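Local coordinates for COG0546: Predicted phosphatases (Streptococcus pneumoniae, PDB 2AH5), which is of unknown function but is probably a phosphatase of the haloacid dehalogenase-like hydrolase family, at residues 49-52 with 53-57; 135-138 with 139-143. One frame throughout, in Å; residues are numbered along the deposited sequence.

Contact 1: residues 49-52 with 53-57; sequences PPLE and SSFAT
Pro50 O, Leu51 O and Glu52 O accept from Ser54 N, Phe55 N and Ala56 N in turn, three successive i to i+4 bonds of which the middle one is nearly straight (3.0 Å from Phe55 N to Leu51 O, N-H...O angle 177°). Pro50 holds the N-cap position, just where the helix starts. One turn on, Leu51 and Phe55 lie side by side and point the same way: Leu51 CG sits 3.8 Å from Phe55 CE1, and Leu51 CD1 also reaches Phe55 CE1. Phe55 CD1 comes within 3.5 Å of Leu51 O, so the ring rests obliquely against its own helix backbone. Phe26 of helix 19-33 meets the Phe55 ring edge to face, and Tyr71 of helix 64-79 touches Leu51. Ser54 turns OG back beside its backbone N (chi1 -67°), which brings it to a water 2.7 Å from OG; the water lies 2.9 Å from Pro49 O, to which it probably donates, and so links the loop to the first turn. Further along, Thr57 OG1 donates to Ser54 O at 2.6 Å, in the carbonyl plane. This is a short helix begun after two prolines, in what is probably the helical cap domain of a HAD-type hydrolase.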
# COMPACT_ATOMS: atom_id res chain seq x y z
N PRO A 49 5.61 7.13 -0.35
CA PRO A 49 6.89 7.25 -1.04
C PRO A 49 7.95 6.30 -0.46
O PRO A 49 7.79 5.84 0.68
CB PRO A 49 7.29 8.72 -0.80
CG PRO A 49 6.06 9.40 -0.40
CD PRO A 49 5.25 8.39 0.33
N PRO A 50 9.02 6.00 -1.24
CA PRO A 50 10.11 5.21 -0.67
C PRO A 50 10.69 5.89 0.58
O PRO A 50 10.77 7.12 0.66
CB PRO A 50 11.15 5.17 -1.80
CG PRO A 50 10.39 5.43 -3.05
CD PRO A 50 9.28 6.36 -2.65
N LEU A 51 11.08 5.08 1.55
CA LEU A 51 11.67 5.55 2.80
C LEU A 51 12.86 6.50 2.58
O LEU A 51 12.95 7.58 3.20
CB LEU A 51 12.08 4.33 3.63
CG LEU A 51 12.12 4.45 5.14
CD1 LEU A 51 10.78 4.96 5.73
CD2 LEU A 51 12.50 3.09 5.74
N GLU A 52 13.78 6.08 1.70
CA GLU A 52 14.97 6.86 1.40
C GLU A 52 14.61 8.24 0.86
O GLU A 52 15.22 9.24 1.25
CB GLU A 52 15.90 6.11 0.43
CG GLU A 52 16.50 4.83 1.04
CD GLU A 52 15.72 3.55 0.74
OE1 GLU A 52 14.47 3.59 0.50
OE2 GLU A 52 16.38 2.48 0.73
N SER A 53 13.57 8.30 0.03
CA SER A 53 13.10 9.57 -0.52
C SER A 53 12.56 10.52 0.56
O SER A 53 12.86 11.72 0.55
CB SER A 53 12.04 9.33 -1.58
OG SER A 53 11.79 10.54 -2.29
N SER A 54 11.75 9.99 1.47
CA SER A 54 11.25 10.77 2.59
C SER A 54 12.35 11.32 3.48
O SER A 54 12.36 12.51 3.76
CB SER A 54 10.26 9.95 3.42
OG SER A 54 9.09 9.71 2.65
N PHE A 55 13.26 10.45 3.92
CA PHE A 55 14.38 10.90 4.75
C PHE A 55 15.27 11.92 4.03
O PHE A 55 15.83 12.82 4.67
CB PHE A 55 15.23 9.72 5.23
CG PHE A 55 14.64 8.97 6.41
CD1 PHE A 55 14.48 7.59 6.36
CD2 PHE A 55 14.28 9.64 7.59
CE1 PHE A 55 13.97 6.88 7.44
CE2 PHE A 55 13.75 8.94 8.68
CZ PHE A 55 13.59 7.55 8.60
N ALA A 56 15.40 11.79 2.72
CA ALA A 56 16.14 12.81 1.95
C ALA A 56 15.53 14.21 2.10
O ALA A 56 16.26 15.21 2.07
CB ALA A 56 16.26 12.40 0.48
N THR A 57 14.22 14.31 2.31
CA THR A 57 13.61 15.63 2.49
C THR A 57 14.05 16.38 3.76
O THR A 57 13.95 17.61 3.83
CB THR A 57 12.07 15.61 2.39
OG1 THR A 57 11.50 14.92 3.50
CG2 THR A 57 11.61 14.97 1.06
O HOH W 1 8.46 7.11 3.19

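Contact 2: residues 135-138 with 139-143; sequences EAPH and KADVI
Asp141 reaches back to His138 at the head of helix 139-149: His138 is the N-cap and Asp141 the N3 residue, and their bond is the N3-to-N-cap half of a capping box. Among the hydrogen bonds, His138 N donates to Asp141 OD2 at 3.1 Å, using the anti lone pair of that oxygen; Asp141 CG lies beside its own backbone N (chi1 -53°), which swings the carboxylate toward the loop. His138 O in turn receives Val142 N at 3.2 Å, the first i to i+4 bond of the helix. A water donates to Asp141 O at 2.7 Å and only weakly to Glu135 O. The nonpolar contacts gather about the Asp141 side chain and the next residue, Val142. Ala136 CB is 3.8 Å from Val142 CG2, while Ala136 CA meets Asp141 CB. The His138 side chain runs alongside Asp141, its ring plane turned 39° from the carboxylate, and Pro137 CB stands over the centre of one ring face. By charge, Lys139 bends from its second torsion onward to a long, weak ion pair with Asp166, and it touches residues of the probable HAD nucleophile motif. Beside the bond to His138 N, Asp141 OD2 also has Pro137 CD 3.2 Å away.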
# COMPACT_ATOMS: atom_id res chain seq x y z
N GLU A 135 13.35 -9.20 -7.68
CA GLU A 135 12.49 -9.38 -8.86
C GLU A 135 11.56 -8.17 -9.12
O GLU A 135 11.19 -7.89 -10.28
CB GLU A 135 11.64 -10.64 -8.68
CG GLU A 135 11.11 -11.25 -9.97
CD GLU A 135 10.03 -12.29 -9.71
OE1 GLU A 135 9.94 -12.79 -8.57
OE2 GLU A 135 9.26 -12.60 -10.66
N ALA A 136 11.19 -7.48 -8.04
CA ALA A 136 10.17 -6.42 -8.09
C ALA A 136 10.43 -5.24 -7.13
O ALA A 136 9.87 -5.17 -6.04
CB ALA A 136 8.80 -7.03 -7.88
N PRO A 137 11.28 -4.29 -7.54
CA PRO A 137 11.57 -3.15 -6.65
C PRO A 137 10.47 -2.09 -6.50
O PRO A 137 10.32 -1.47 -5.42
CB PRO A 137 12.84 -2.53 -7.25
CG PRO A 137 13.14 -3.28 -8.47
CD PRO A 137 12.05 -4.22 -8.80
N HIS A 138 9.69 -1.86 -7.55
CA HIS A 138 8.66 -0.81 -7.50
C HIS A 138 7.28 -1.36 -7.80
O HIS A 138 7.15 -2.52 -8.17
CB HIS A 138 8.97 0.31 -8.50
CG HIS A 138 10.31 0.93 -8.29
ND1 HIS A 138 11.31 0.86 -9.23
CD2 HIS A 138 10.82 1.61 -7.24
CE1 HIS A 138 12.38 1.49 -8.78
NE2 HIS A 138 12.11 1.96 -7.58
N LYS A 139 6.27 -0.51 -7.66
CA LYS A 139 4.87 -0.94 -7.82
C LYS A 139 4.60 -1.66 -9.14
O LYS A 139 3.96 -2.73 -9.15
CB LYS A 139 3.90 0.24 -7.59
CG LYS A 139 2.40 -0.12 -7.47
CD LYS A 139 2.11 -1.22 -6.44
CE LYS A 139 1.82 -0.74 -5.00
NZ LYS A 139 2.62 0.38 -4.50
N ALA A 140 5.08 -1.10 -10.27
CA ALA A 140 4.85 -1.76 -11.57
C ALA A 140 5.41 -3.20 -11.62
O ALA A 140 4.77 -4.11 -12.15
CB ALA A 140 5.43 -0.91 -12.73
N ASP A 141 6.62 -3.40 -11.08
CA ASP A 141 7.27 -4.73 -11.06
C ASP A 141 6.46 -5.75 -10.24
O ASP A 141 6.27 -6.92 -10.65
CB ASP A 141 8.67 -4.60 -10.51
CG ASP A 141 9.48 -3.53 -11.23
OD1 ASP A 141 9.65 -3.64 -12.46
OD2 ASP A 141 9.90 -2.55 -10.57
N VAL A 142 5.93 -5.28 -9.11
CA VAL A 142 5.10 -6.13 -8.25
C VAL A 142 3.82 -6.55 -8.99
O VAL A 142 3.44 -7.73 -9.01
CB VAL A 142 4.78 -5.39 -6.91
CG1 VAL A 142 3.88 -6.24 -6.03
CG2 VAL A 142 6.09 -5.06 -6.16
N ILE A 143 3.20 -5.59 -9.65
CA ILE A 143 1.98 -5.84 -10.44
C ILE A 143 2.30 -6.83 -11.58
O ILE A 143 1.56 -7.82 -11.77
CB ILE A 143 1.41 -4.51 -11.01
CG1 ILE A 143 0.87 -3.62 -9.87
CG2 ILE A 143 0.36 -4.75 -12.08
CD1 ILE A 143 0.37 -2.24 -10.26
O HOH W 2 8.30 -8.14 -11.96

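In the fold
Contact 1 takes in the whole of the short helix 51-56 and the loop before it, packed against helices 19-33 and 64-79 in the probable helical cap. Contact 2 is the first turn of helix 139-149 and its loop, which follows strand 128-132 at one edge of the parallel core sheet. Their centres are 18 Å apart and their nearest atoms about 6 Å, without touching, so the two come near each other where the probable cap meets the core. The side chain of Lys139 in contact 2 touches the DxDxT-type motif of Asp10, Asp12 and Thr14 at a strand end, consistent with the lysine that HAD enzymes place beside their nucleophile.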